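Local coordinates for putative L-alanine-DL-glutamate epimerase (Burkholderia xenovorans, PDB 3GO2), which probably acts as a magnesium-dependent racemase or epimerase of the mandelate racemase/muconate lactonizing enzyme family, at residues H21-T26 / E92-D97; K303-A308 / I313-H318. One frame throughout, in Å; residues are numbered along the deposited sequence.

In the fold
Both contacts are buried helix-on-strand packings, but they lie in different domains and share no element. Contact 1 sits in the N-terminal capping domain, where residues 21-26 on the middle strand of an antiparallel three-stranded sheet receive residues 92-97 of helix 82-103, closest ends 66 positions apart; it is built from aliphatic side chains alone. Contact 2 belongs to the barrel domain and joins helix 298-310 to the strand that follows it, so its apolar packing is accompanied by a backbone hydrogen bond at the turn. The centres of contacts 1 and 2 are about 22 Å apart, their nearest atoms about 7 Å. Contact 2 is nearer the magnesium ligands, whereas contact 1 lies away from the annotated sites.

Contact 1: H21-T26 / E92-D97; sequences HFVKLT and ENALLD
Val23 and Leu25 of strand 19-27 pack against Ala94 and Leu95 of helix 82-103 in a purely apolar, fully buried strand-on-helix contact. It lies in the N-terminal alpha+beta capping domain of the enolase superfamily, where a three-stranded antiparallel sheet is covered by helices. The strand is the central one of that sheet, between 5-14 and 32-37; the axes of 21-26 and 92-97 come within 8.2 Å and cross at 45°. Ala94 is the point of closest backbone approach: its CA is 6.2 Å from the CA of Leu25. The Ala94 methyl sits against both Val23 and Leu25, whose side chains point toward the helix. Val23 presents one branch, CG1, which reaches Ala94 CB at 3.7 Å, while Leu25 meets the same methyl with the base of its side chain, Leu25 CB to Ala94 CB at 4.1 Å. Helix 46-57 closes in around the same residues, with Ile50 against Val23 and Leu57 touching both Leu25 and Leu95. Polar side chains on the helix find partners elsewhere: Asp97 takes the backbone N of Trp34 and of Trp375, and Asn93 binds the backbone of Thr293 and Val298. Leu95 starts out pointing away from the strand, yet its end turns back. Leu25, with CG opposite its own backbone N (chi1 180°), extends out to meet it, and the two side chains run across one another at a slant, Leu25 CD1 resting 3.6 Å from Leu95 CD2 and 3.8 Å from Leu95 CG.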
loop_
_atom_site.group_PDB
_atom_site.type_symbol
_atom_site.label_atom_id
_atom_site.label_comp_id
_atom_site.label_asym_id
_atom_site.label_seq_id
_atom_site.Cartn_x
_atom_site.Cartn_y
_atom_site.Cartn_z
ATOM N N HIS A 21 3.766 -41.915 17.261
ATOM C CA HIS A 21 5.188 -42.026 17.033
ATOM C C HIS A 21 5.978 -41.266 18.091
ATOM O O HIS A 21 5.516 -40.257 18.603
ATOM C CB HIS A 21 5.568 -41.446 15.664
ATOM C CG HIS A 21 4.863 -42.087 14.513
ATOM N ND1 HIS A 21 5.499 -42.971 13.665
ATOM C CD2 HIS A 21 3.605 -41.937 14.032
ATOM C CE1 HIS A 21 4.656 -43.353 12.720
ATOM N NE2 HIS A 21 3.500 -42.747 12.921
ATOM N N PHE A 22 7.190 -41.736 18.362
ATOM C CA PHE A 22 8.031 -41.156 19.405
ATOM C C PHE A 22 9.458 -41.077 18.962
ATOM O O PHE A 22 9.907 -41.937 18.193
ATOM C CB PHE A 22 7.959 -41.996 20.702
ATOM C CG PHE A 22 6.581 -42.255 21.165
ATOM C CD1 PHE A 22 5.898 -41.308 21.899
ATOM C CD2 PHE A 22 5.925 -43.431 20.842
ATOM C CE1 PHE A 22 4.582 -41.538 22.299
ATOM C CE2 PHE A 22 4.620 -43.664 21.253
ATOM C CZ PHE A 22 3.952 -42.721 21.961
ATOM N N VAL A 23 10.141 -40.029 19.421
ATOM C CA VAL A 23 11.611 -39.918 19.364
ATOM C C VAL A 23 12.160 -40.218 20.759
ATOM O O VAL A 23 11.657 -39.713 21.759
ATOM C CB VAL A 23 12.097 -38.530 18.924
ATOM C CG1 VAL A 23 13.641 -38.434 18.961
ATOM C CG2 VAL A 23 11.578 -38.223 17.515
ATOM N N LYS A 24 13.192 -41.052 20.792
ATOM C CA LYS A 24 13.893 -41.440 22.016
ATOM C C LYS A 24 15.356 -41.083 21.853
ATOM O O LYS A 24 16.049 -41.647 21.003
ATOM C CB LYS A 24 13.775 -42.946 22.248
ATOM C CG LYS A 24 14.449 -43.379 23.518
ATOM C CD LYS A 24 14.500 -44.891 23.642
ATOM C CE LYS A 24 14.972 -45.289 24.996
ATOM N NZ LYS A 24 15.105 -46.798 25.066
ATOM N N LEU A 25 15.827 -40.142 22.649
ATOM C CA LEU A 25 17.180 -39.623 22.537
ATOM C C LEU A 25 17.913 -39.966 23.822
ATOM O O LEU A 25 17.426 -39.671 24.911
ATOM C CB LEU A 25 17.117 -38.098 22.340
ATOM C CG LEU A 25 18.416 -37.321 22.200
ATOM C CD1 LEU A 25 18.107 -36.025 21.397
ATOM C CD2 LEU A 25 19.103 -37.028 23.549
ATOM N N THR A 26 19.090 -40.579 23.710
ATOM C CA THR A 26 19.832 -41.002 24.907
ATOM C C THR A 26 21.156 -40.266 24.956
ATOM O O THR A 26 21.824 -40.128 23.927
ATOM C CB THR A 26 20.107 -42.557 24.870
ATOM O OG1 THR A 26 18.873 -43.272 24.768
ATOM C CG2 THR A 26 20.851 -43.027 26.141
ATOM N N GLU A 92 13.890 -31.575 18.296
ATOM C CA GLU A 92 13.978 -30.466 19.234
ATOM C C GLU A 92 13.288 -30.796 20.534
ATOM O O GLU A 92 13.814 -30.538 21.613
ATOM C CB GLU A 92 13.389 -29.188 18.617
ATOM C CG GLU A 92 13.359 -28.028 19.619
ATOM C CD GLU A 92 13.139 -26.701 18.963
ATOM O OE1 GLU A 92 12.036 -26.131 19.117
ATOM O OE2 GLU A 92 14.087 -26.234 18.318
ATOM N N ASN A 93 12.095 -31.362 20.440
ATOM C CA ASN A 93 11.338 -31.636 21.622
ATOM C C ASN A 93 11.968 -32.743 22.472
ATOM O O ASN A 93 11.876 -32.694 23.681
ATOM C CB ASN A 93 9.880 -31.902 21.289
ATOM C CG ASN A 93 9.149 -30.648 20.952
ATOM O OD1 ASN A 93 9.550 -29.553 21.387
ATOM N ND2 ASN A 93 8.038 -30.782 20.224
ATOM N N ALA A 94 12.668 -33.686 21.847
ATOM C CA ALA A 94 13.378 -34.725 22.603
ATOM C C ALA A 94 14.633 -34.140 23.239
ATOM O O ALA A 94 14.965 -34.477 24.370
ATOM C CB ALA A 94 13.725 -35.931 21.692
ATOM N N LEU A 95 15.291 -33.221 22.525
ATOM C CA LEU A 95 16.463 -32.505 23.071
ATOM C C LEU A 95 16.053 -31.704 24.307
ATOM O O LEU A 95 16.760 -31.700 25.323
ATOM C CB LEU A 95 17.091 -31.604 22.014
ATOM C CG LEU A 95 17.996 -32.223 20.961
ATOM C CD1 LEU A 95 18.283 -31.272 19.804
ATOM C CD2 LEU A 95 19.311 -32.633 21.619
ATOM N N LEU A 96 14.919 -31.015 24.237
ATOM C CA LEU A 96 14.491 -30.209 25.382
ATOM C C LEU A 96 14.217 -31.088 26.595
ATOM O O LEU A 96 14.634 -30.767 27.712
ATOM C CB LEU A 96 13.254 -29.387 25.037
ATOM C CG LEU A 96 13.464 -28.234 24.064
ATOM C CD1 LEU A 96 12.085 -27.750 23.583
ATOM C CD2 LEU A 96 14.288 -27.083 24.705
ATOM N N ASP A 97 13.524 -32.202 26.381
ATOM C CA ASP A 97 13.243 -33.131 27.473
ATOM C C ASP A 97 14.560 -33.585 28.140
ATOM O O ASP A 97 14.701 -33.625 29.388
ATOM C CB ASP A 97 12.494 -34.346 26.949
ATOM C CG ASP A 97 11.891 -35.188 28.051
ATOM O OD1 ASP A 97 11.446 -34.621 29.078
ATOM O OD2 ASP A 97 11.850 -36.435 27.878
#

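Contact 2: K303-A308 / I313-H318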
loop_
_atom_site.group_PDB
_atom_site.type_symbol
_atom_site.label_atom_id
_atom_site.label_comp_id
_atom_site.label_asym_id
_atom_site.label_seq_id
_atom_site.Cartn_x
_atom_site.Cartn_y
_atom_site.Cartn_z
ATOM N N LYS A 303 9.316 -18.567 19.973
ATOM C CA LYS A 303 9.601 -17.481 19.060
ATOM C C LYS A 303 8.308 -16.967 18.378
ATOM O O LYS A 303 8.036 -15.750 18.329
ATOM C CB LYS A 303 10.621 -17.927 17.997
ATOM C CG LYS A 303 11.988 -18.359 18.532
ATOM C CD LYS A 303 12.881 -18.857 17.398
ATOM C CE LYS A 303 14.192 -19.389 17.932
ATOM N NZ LYS A 303 15.034 -19.973 16.800
ATOM N N ILE A 304 7.512 -17.907 17.869
ATOM C CA ILE A 304 6.240 -17.607 17.237
ATOM C C ILE A 304 5.289 -16.933 18.245
ATOM O O ILE A 304 4.622 -15.942 17.929
ATOM C CB ILE A 304 5.594 -18.865 16.669
ATOM C CG1 ILE A 304 6.479 -19.508 15.612
ATOM C CG2 ILE A 304 4.209 -18.559 16.115
ATOM C CD1 ILE A 304 6.041 -20.968 15.312
ATOM N N ALA A 305 5.239 -17.451 19.466
ATOM C CA ALA A 305 4.407 -16.826 20.489
ATOM C C ALA A 305 4.794 -15.368 20.771
ATOM O O ALA A 305 3.930 -14.496 20.917
ATOM C CB ALA A 305 4.448 -17.645 21.779
ATOM N N ALA A 306 6.094 -15.096 20.879
ATOM C CA ALA A 306 6.582 -13.733 21.072
ATOM C C ALA A 306 6.202 -12.813 19.928
ATOM O O ALA A 306 5.884 -11.631 20.150
ATOM C CB ALA A 306 8.117 -13.718 21.266
ATOM N N PHE A 307 6.266 -13.346 18.708
ATOM C CA PHE A 307 5.913 -12.608 17.504
ATOM C C PHE A 307 4.420 -12.254 17.537
ATOM O O PHE A 307 4.048 -11.087 17.297
ATOM C CB PHE A 307 6.280 -13.450 16.272
ATOM C CG PHE A 307 5.860 -12.847 14.972
ATOM C CD1 PHE A 307 6.284 -11.584 14.589
ATOM C CD2 PHE A 307 5.112 -13.584 14.080
ATOM C CE1 PHE A 307 5.927 -11.081 13.358
ATOM C CE2 PHE A 307 4.759 -13.088 12.863
ATOM C CZ PHE A 307 5.138 -11.821 12.514
ATOM N N ALA A 308 3.575 -13.228 17.893
ATOM C CA ALA A 308 2.154 -12.994 18.038
ATOM C C ALA A 308 1.882 -11.954 19.120
ATOM O O ALA A 308 1.025 -11.085 18.947
ATOM C CB ALA A 308 1.425 -14.328 18.390
ATOM N N ILE A 313 -1.867 -10.728 19.534
ATOM C CA ILE A 313 -2.592 -11.930 19.207
ATOM C C ILE A 313 -2.244 -13.003 20.229
ATOM O O ILE A 313 -1.073 -13.245 20.486
ATOM C CB ILE A 313 -2.178 -12.426 17.787
ATOM C CG1 ILE A 313 -2.582 -11.401 16.727
ATOM C CG2 ILE A 313 -2.767 -13.804 17.482
ATOM C CD1 ILE A 313 -2.010 -11.692 15.343
ATOM N N ASN A 314 -3.263 -13.621 20.821
ATOM C CA ASN A 314 -3.051 -14.732 21.724
ATOM C C ASN A 314 -3.004 -16.033 20.932
ATOM O O ASN A 314 -3.576 -16.143 19.825
ATOM C CB ASN A 314 -4.162 -14.775 22.788
ATOM C CG ASN A 314 -4.008 -13.678 23.820
ATOM O OD1 ASN A 314 -3.013 -12.966 23.820
ATOM N ND2 ASN A 314 -5.011 -13.522 24.695
ATOM N N VAL A 315 -2.314 -17.017 21.507
ATOM C CA VAL A 315 -2.035 -18.281 20.804
ATOM C C VAL A 315 -2.646 -19.457 21.528
ATOM O O VAL A 315 -2.900 -19.389 22.743
ATOM C CB VAL A 315 -0.514 -18.509 20.636
ATOM C CG1 VAL A 315 0.117 -17.361 19.891
ATOM C CG2 VAL A 315 0.171 -18.680 22.003
ATOM N N ALA A 316 -2.909 -20.528 20.796
ATOM C CA ALA A 316 -3.433 -21.756 21.395
ATOM C C ALA A 316 -2.662 -22.935 20.815
ATOM O O ALA A 316 -2.511 -23.029 19.611
ATOM C CB ALA A 316 -4.922 -21.923 21.099
ATOM N N PRO A 317 -2.203 -23.858 21.671
ATOM C CA PRO A 317 -1.564 -25.055 21.101
ATOM C C PRO A 317 -2.511 -25.975 20.363
ATOM O O PRO A 317 -3.702 -26.077 20.713
ATOM C CB PRO A 317 -1.029 -25.803 22.331
ATOM C CG PRO A 317 -1.255 -24.963 23.452
ATOM C CD PRO A 317 -2.089 -23.805 23.134
ATOM N N HIS A 318 -1.975 -26.619 19.322
ATOM C CA HIS A 318 -2.646 -27.690 18.614
ATOM C C HIS A 318 -2.283 -28.988 19.342
ATOM O O HIS A 318 -1.110 -29.374 19.434
ATOM C CB HIS A 318 -2.157 -27.714 17.180
ATOM C CG HIS A 318 -2.927 -28.618 16.290
ATOM N ND1 HIS A 318 -2.395 -29.113 15.122
ATOM C CD2 HIS A 318 -4.208 -29.066 16.346
ATOM C CE1 HIS A 318 -3.313 -29.822 14.494
ATOM N NE2 HIS A 318 -4.415 -29.827 15.220
#
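Ala308 is where the packing is tight. Its methyl points at the following strand and fits between two residues of it, with Ala308 CB 3.6 Å from Val315 CG1 and 3.4 Å from the carbonyl O of Ile313. At the same end the backbones are joined directly: Ile313 N donates to Ala308 O at 3.0 Å. That bond is nearly straight at the hydrogen (167°), although the donor stands well above the carbonyl plane, 43° out of it. Ile313 also lays its CB against the Ala308 methyl, CB, at 4.1 Å.

One turn back along the helix the fit slackens, and Ala305 comes no nearer to Val315 than 4.4 Å, Ala305 CB to Val315 CG2. This is an alpha-to-beta step of the modified TIM barrel of the enolase superfamily: helix 298-310 turns through a short loop into strand 314-317, which runs parallel to 288-291. Val315 points outward from the barrel strand to the helix, and Val291 of the neighbouring strand also packs on it. Asn338, from a loop, joins the two elements, its ND2 bonding both Ala305 O and Ile313 O. On the helix's more open side, Lys303 and Ala306 are partly exposed and pack on Ala306 and Lys303 of a second subunit. Lys303 runs straight from CB onward, and its NZ forms a salt bridge with Glu66 OE2.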